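Local coordinates for protein HhaI Restriction Endonuclease (Haemophilus parahaemolyticus, PDB 6UKF) that probably cleaves double-stranded DNA at GCGC sites as a restriction endonuclease, and binds its cognate DNA together with a calcium ion, at residues V8-Y13 and G134-F139; F43-K48 and F128-N133. One frame throughout, in Å; residues are numbered along the deposited sequence. Where two conformers were deposited one is given.

Contact 1. Residues V8-Y13 and G134-F139; sequences VFCVTY and GDFIIF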
# COMPACT_ATOMS: atom_id res chain seq x y z
N VAL A 8 -13.22 -2.15 6.87
CA VAL A 8 -14.39 -2.87 7.35
C VAL A 8 -15.62 -1.97 7.32
O VAL A 8 -16.72 -2.39 6.94
CB VAL A 8 -14.12 -3.43 8.77
CG1 VAL A 8 -15.38 -4.03 9.36
CG2 VAL A 8 -13.00 -4.46 8.73
N PHE A 9 -15.45 -0.71 7.74
CA PHE A 9 -16.51 0.29 7.68
C PHE A 9 -17.07 0.41 6.26
O PHE A 9 -18.29 0.44 6.06
CB PHE A 9 -15.89 1.61 8.16
CG PHE A 9 -16.82 2.79 8.23
CD1 PHE A 9 -18.01 2.73 8.93
CD2 PHE A 9 -16.44 3.99 7.65
CE1 PHE A 9 -18.84 3.85 9.00
CE2 PHE A 9 -17.25 5.10 7.72
CZ PHE A 9 -18.45 5.03 8.40
N CYS A 10 -16.19 0.43 5.26
CA CYS A 10 -16.64 0.55 3.87
C CYS A 10 -17.37 -0.70 3.41
O CYS A 10 -18.41 -0.61 2.75
CB CYS A 10 -15.43 0.83 2.97
SG CYS A 10 -14.72 2.47 3.13
N VAL A 11 -16.82 -1.88 3.71
CA VAL A 11 -17.44 -3.13 3.27
C VAL A 11 -18.81 -3.29 3.91
O VAL A 11 -19.78 -3.70 3.26
CB VAL A 11 -16.52 -4.33 3.56
CG1 VAL A 11 -17.23 -5.64 3.22
CG2 VAL A 11 -15.23 -4.21 2.79
N THR A 12 -18.91 -2.98 5.21
CA THR A 12 -20.18 -3.08 5.90
C THR A 12 -21.22 -2.17 5.26
O THR A 12 -22.38 -2.57 5.07
CB THR A 12 -19.99 -2.73 7.37
OG1 THR A 12 -19.06 -3.65 7.96
CG2 THR A 12 -21.31 -2.79 8.12
N TYR A 13 -20.82 -0.95 4.91
CA TYR A 13 -21.74 -0.03 4.26
C TYR A 13 -22.22 -0.58 2.92
O TYR A 13 -23.41 -0.54 2.61
CB TYR A 13 -21.07 1.33 4.06
CG TYR A 13 -21.87 2.26 3.18
CD1 TYR A 13 -22.97 2.94 3.69
CD2 TYR A 13 -21.54 2.45 1.85
CE1 TYR A 13 -23.71 3.79 2.89
CE2 TYR A 13 -22.28 3.30 1.04
CZ TYR A 13 -23.36 3.97 1.57
OH TYR A 13 -24.10 4.81 0.78
N GLY A 134 -17.05 11.81 5.87
CA GLY A 134 -18.21 11.90 6.73
C GLY A 134 -19.43 11.24 6.12
O GLY A 134 -20.26 10.69 6.85
N ASP A 135 -19.55 11.30 4.79
CA ASP A 135 -20.46 10.47 4.02
C ASP A 135 -19.64 9.63 3.06
O ASP A 135 -18.54 10.01 2.66
CB ASP A 135 -21.45 11.32 3.20
CG ASP A 135 -22.45 12.06 4.07
OD1 ASP A 135 -23.01 11.44 5.00
OD2 ASP A 135 -22.68 13.26 3.82
N PHE A 136 -20.19 8.48 2.69
CA PHE A 136 -19.49 7.59 1.77
C PHE A 136 -19.54 8.14 0.36
O PHE A 136 -20.55 8.69 -0.08
CB PHE A 136 -20.09 6.19 1.82
CG PHE A 136 -19.73 5.43 3.05
CD1 PHE A 136 -18.47 4.85 3.18
CD2 PHE A 136 -20.63 5.30 4.09
CE1 PHE A 136 -18.13 4.16 4.32
CE2 PHE A 136 -20.29 4.60 5.23
CZ PHE A 136 -19.04 4.03 5.34
N ILE A 137 -18.42 8.00 -0.34
CA ILE A 137 -18.24 8.49 -1.70
C ILE A 137 -17.74 7.32 -2.53
O ILE A 137 -16.70 6.74 -2.21
CB ILE A 137 -17.24 9.65 -1.74
CG1 ILE A 137 -17.77 10.84 -0.92
CG2 ILE A 137 -16.96 10.06 -3.17
CD1 ILE A 137 -16.71 11.85 -0.55
N ILE A 138 -18.47 6.97 -3.58
CA ILE A 138 -18.13 5.87 -4.46
C ILE A 138 -18.02 6.42 -5.87
O ILE A 138 -18.93 7.11 -6.34
CB ILE A 138 -19.19 4.75 -4.42
CG1 ILE A 138 -19.36 4.23 -2.99
CG2 ILE A 138 -18.81 3.62 -5.37
CD1 ILE A 138 -20.56 3.34 -2.81
N PHE A 139 -16.92 6.12 -6.56
CA PHE A 139 -16.73 6.71 -7.87
C PHE A 139 -15.93 5.78 -8.77
O PHE A 139 -15.10 5.00 -8.29
CB PHE A 139 -16.05 8.09 -7.80
CG PHE A 139 -14.66 8.06 -7.24
CD1 PHE A 139 -13.58 7.82 -8.07
CD2 PHE A 139 -14.43 8.29 -5.90
CE1 PHE A 139 -12.29 7.81 -7.56
CE2 PHE A 139 -13.15 8.28 -5.39
CZ PHE A 139 -12.08 8.04 -6.22
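Helix 8-13, from which Phe9, Cys10 and Tyr13 touch the strand, runs across strand 136-139 at 76°, and the two axes come within 10.6 Å. Phe136 carries the contact. Its CG is anti to the carbonyl carbon (chi1 -74°), and the ring reaches into the space between Phe9 and Tyr13, which lie one helical turn apart. Tyr13 makes an offset stack on one face, with ring centroids 4.0 Å apart. The planes are tilted by only 17°. The two side chains run antiparallel, and each CB ends over the other's ring. Tyr13 CB lies 3.8 Å from the centroid of the Phe136 ring, and Phe136 CB lies 4.0 Å from that of Tyr13. Both are CH-pi contacts over the face.

Phe9 comes from the other side. Its ring and that of Phe136 form an oblique pair, with centroids 4.5 Å apart. Cys10 lies between the two aromatic residues in the helix. Its SG approaches the edge of the Phe136 ring, 4.0 Å from CE1, as a sulfur-aromatic contact. Ile138 adds a lighter touch: its CD1 lies at the edge of the Tyr13 ring, 4.2 Å from CE2.

The polar end of Tyr13 is served by helix 242-255, where Arg249 hydrogen-bonds its OH. Arg249 also makes a weak hydrogen bond to Phe136 O. No hydrogen bond joins the two segments themselves. Between them the contact is apolar: the helix packs on strand 136-140, an edge strand of the mixed sheet, through dispersion and ring contacts rather than polar pairing.

Contact 2. Residues F43-K48 and F128-N133; sequences FYIEAK and FFITSN. With EDO (1,2-ethanediol), chain O; nucleotides of chain B.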
# COMPACT_ATOMS: atom_id res chain seq x y z
N PHE A 43 -15.93 -6.93 -10.18
CA PHE A 43 -14.83 -5.99 -10.21
C PHE A 43 -14.39 -5.74 -8.78
O PHE A 43 -15.13 -6.01 -7.82
CB PHE A 43 -15.22 -4.66 -10.87
CG PHE A 43 -16.42 -4.00 -10.27
CD1 PHE A 43 -17.68 -4.22 -10.80
CD2 PHE A 43 -16.30 -3.17 -9.17
CE1 PHE A 43 -18.80 -3.62 -10.25
CE2 PHE A 43 -17.42 -2.57 -8.61
CZ PHE A 43 -18.67 -2.80 -9.16
N TYR A 44 -13.17 -5.23 -8.64
CA TYR A 44 -12.65 -4.85 -7.34
C TYR A 44 -12.94 -3.39 -7.05
O TYR A 44 -13.05 -2.56 -7.96
CB TYR A 44 -11.15 -5.13 -7.25
CG TYR A 44 -10.81 -6.60 -7.22
CD1 TYR A 44 -10.77 -7.31 -6.03
CD2 TYR A 44 -10.55 -7.29 -8.40
CE1 TYR A 44 -10.46 -8.66 -6.00
CE2 TYR A 44 -10.24 -8.64 -8.38
CZ TYR A 44 -10.20 -9.32 -7.18
OH TYR A 44 -9.89 -10.66 -7.16
N ILE A 45 -13.08 -3.09 -5.77
CA ILE A 45 -13.31 -1.74 -5.26
C ILE A 45 -12.17 -1.43 -4.30
O ILE A 45 -11.89 -2.23 -3.40
CB ILE A 45 -14.67 -1.64 -4.53
CG1 ILE A 45 -15.81 -2.01 -5.48
CG2 ILE A 45 -14.87 -0.24 -3.95
CD1 ILE A 45 -17.10 -2.35 -4.77
N GLU A 46 -11.52 -0.30 -4.50
CA GLU A 46 -10.42 0.13 -3.64
C GLU A 46 -10.96 1.10 -2.60
O GLU A 46 -11.52 2.15 -2.95
CB GLU A 46 -9.32 0.80 -4.46
CG GLU A 46 -8.09 -0.07 -4.65
CD GLU A 46 -7.48 -0.50 -3.32
OE1 GLU A 46 -7.33 0.37 -2.43
OE2 GLU A 46 -7.16 -1.69 -3.17
N ALA A 47 -10.78 0.76 -1.33
CA ALA A 47 -11.11 1.67 -0.24
C ALA A 47 -9.87 2.52 0.05
O ALA A 47 -8.76 1.99 0.15
CB ALA A 47 -11.54 0.90 1.01
N LYS A 48 -10.07 3.82 0.17
CA LYS A 48 -8.98 4.74 0.47
C LYS A 48 -9.44 5.72 1.54
O LYS A 48 -10.52 6.31 1.42
CB LYS A 48 -8.56 5.53 -0.77
CG LYS A 48 -7.78 4.72 -1.79
CD LYS A 48 -6.38 4.40 -1.28
CE LYS A 48 -5.77 3.24 -2.02
NZ LYS A 48 -4.49 2.79 -1.40
N PHE A 128 -13.87 0.84 -9.27
CA PHE A 128 -14.41 1.88 -8.42
C PHE A 128 -13.54 2.02 -7.18
O PHE A 128 -12.87 1.08 -6.76
CB PHE A 128 -15.85 1.56 -7.98
CG PHE A 128 -16.85 1.69 -9.09
CD1 PHE A 128 -17.06 0.65 -9.98
CD2 PHE A 128 -17.57 2.86 -9.25
CE1 PHE A 128 -17.97 0.78 -11.01
CE2 PHE A 128 -18.49 2.99 -10.28
CZ PHE A 128 -18.69 1.95 -11.15
N PHE A 129 -13.57 3.23 -6.62
CA PHE A 129 -13.00 3.53 -5.32
C PHE A 129 -14.13 3.91 -4.37
O PHE A 129 -15.17 4.44 -4.80
CB PHE A 129 -12.02 4.70 -5.41
CG PHE A 129 -10.63 4.31 -5.84
CD1 PHE A 129 -10.39 3.76 -7.09
CD2 PHE A 129 -9.55 4.53 -5.00
CE1 PHE A 129 -9.11 3.41 -7.48
CE2 PHE A 129 -8.27 4.19 -5.39
CZ PHE A 129 -8.05 3.62 -6.63
N ILE A 130 -13.93 3.63 -3.09
CA ILE A 130 -14.82 4.11 -2.04
C ILE A 130 -13.98 4.83 -0.99
O ILE A 130 -12.90 4.36 -0.62
CB ILE A 130 -15.66 2.97 -1.41
CG1 ILE A 130 -16.62 3.53 -0.36
CG2 ILE A 130 -14.77 1.88 -0.82
CD1 ILE A 130 -17.70 2.56 0.06
N THR A 131 -14.46 5.99 -0.56
CA THR A 131 -13.82 6.75 0.49
C THR A 131 -14.92 7.40 1.32
O THR A 131 -16.11 7.11 1.13
CB THR A 131 -12.80 7.74 -0.10
OG1 THR A 131 -12.07 8.38 0.95
CG2 THR A 131 -13.49 8.80 -0.95
N SER A 132 -14.54 8.27 2.24
CA SER A 132 -15.52 8.94 3.07
C SER A 132 -14.95 10.26 3.57
O SER A 132 -13.79 10.33 3.97
CB SER A 132 -15.93 8.07 4.27
OG SER A 132 -16.66 8.83 5.22
N ASN A 133 -15.79 11.30 3.54
CA ASN A 133 -15.48 12.58 4.16
C ASN A 133 -16.47 12.87 5.29
O ASN A 133 -16.71 14.03 5.64
CB ASN A 133 -15.50 13.71 3.13
CG ASN A 133 -16.88 13.92 2.53
OD1 ASN A 133 -17.83 13.22 2.86
ND2 ASN A 133 -16.99 14.91 1.64
C1 EDO O . -4.90 -2.34 -5.08
O1 EDO O . -4.83 -3.18 -3.93
C2 EDO O . -4.60 -3.13 -6.34
O2 EDO O . -3.31 -3.72 -6.23
P DC B 9 -3.98 -0.72 -0.59
OP1 DC B 9 -5.43 -1.00 -0.62
OP2 DC B 9 -3.36 0.14 -1.61
O5' DC B 9 -3.60 -0.10 0.83
C5' DC B 9 -4.26 -0.57 1.98
C4' DC B 9 -3.61 -0.05 3.23
O4' DC B 9 -2.24 -0.53 3.33
C3' DC B 9 -3.45 1.46 3.31
O3' DC B 9 -4.67 2.11 3.60
C2' DC B 9 -2.41 1.57 4.42
C1' DC B 9 -1.47 0.39 4.09
N1 DC B 9 -0.29 0.83 3.31
C2 DC B 9 0.85 1.23 4.00
O2 DC B 9 0.85 1.18 5.23
N3 DC B 9 1.93 1.65 3.30
C4 DC B 9 1.89 1.69 1.97
N4 DC B 9 2.99 2.12 1.32
C5 DC B 9 0.73 1.30 1.24
C6 DC B 9 -0.33 0.89 1.95
P DA B 10 -5.09 3.41 2.76
OP1 DA B 10 -6.50 3.71 3.09
OP2 DA B 10 -4.69 3.20 1.35
O5' DA B 10 -4.13 4.57 3.30
C5' DA B 10 -4.44 5.26 4.49
C4' DA B 10 -3.55 4.78 5.62
O4' DA B 10 -2.15 4.98 5.27
C3' DA B 10 -3.75 5.51 6.95
O3' DA B 10 -3.62 4.56 7.99
C2' DA B 10 -2.65 6.57 6.93
C1' DA B 10 -1.53 5.86 6.20
N9 DA B 10 -0.64 6.73 5.45
C8 DA B 10 -0.99 7.73 4.59
N7 DA B 10 0.03 8.33 4.03
C5 DA B 10 1.13 7.67 4.54
C6 DA B 10 2.52 7.83 4.35
N6 DA B 10 3.04 8.75 3.54
N1 DA B 10 3.34 7.00 5.02
C2 DA B 10 2.82 6.07 5.83
N3 DA B 10 1.53 5.83 6.09
C4 DA B 10 0.74 6.67 5.41
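Strand 43-47 pairs in parallel with strand 128-132 in the mixed sheet, and residues 43-48 carry the Glu46-Ala47-Lys48 sequence that fits the E-X-K half of a PD-(D/E)XK nuclease motif. Three backbone hydrogen bonds join them: Glu46 N to Phe128 O (3.0 Å), Ile130 N to Glu46 O (2.8 Å) and Lys48 N to Ile130 O (3.0 Å). Thr131 OG1 then donates to Lys48 O at 2.6 Å; OG1 is anti to its backbone N (chi1 -174°).

The Phe129 ring lies beside Glu46, whose CB sits over the ring centre, 3.6 Å from the centroid. Lys48 CG meets the edge of the same ring. Beyond it, Lys48 NZ hydrogen-bonds OP2 of DC9 and OP2 of DA10, both of chain B, and Gln53 O. NZ also makes a long salt bridge to Glu46 OE1. Phe129 thus packs against the inner carbons of Glu46 and of Lys48, whose NZ grips two phosphates.

On the other face, Ile130 CG2 touches Ile45 CG2 and Ala47 CB, each at 3.8 Å. Helix 3-18 covers this face through Cys10 and Leu14, and helix 242-255 packs on Phe43 and Phe128. Strands 35-37 and 136-140 flank the pair.

Overall arrangement
From the N terminus, helix 3-18 comes first and carries the 8-13 side of contact 1. The chain then enters the mixed sheet and forms strand 43-47. After a long excursion through the antiparallel sheet strands 51-62 and 67-70 and several helices, strand 126-132 returns beside it and closes contact 2. The next strand, 136-140, turns back antiparallel and meets helix 3-18, closing contact 1. The shorter loop of contact 2 therefore lies wholly within that of contact 1. The two contacts share the sheet: Ile137 N and Phe139 O probably hydrogen-bond Thr131 O and Phe129 N. Together they tie the N-terminal helix to the sheet whose segment 43-48 brings Lys48 to the DNA phosphates.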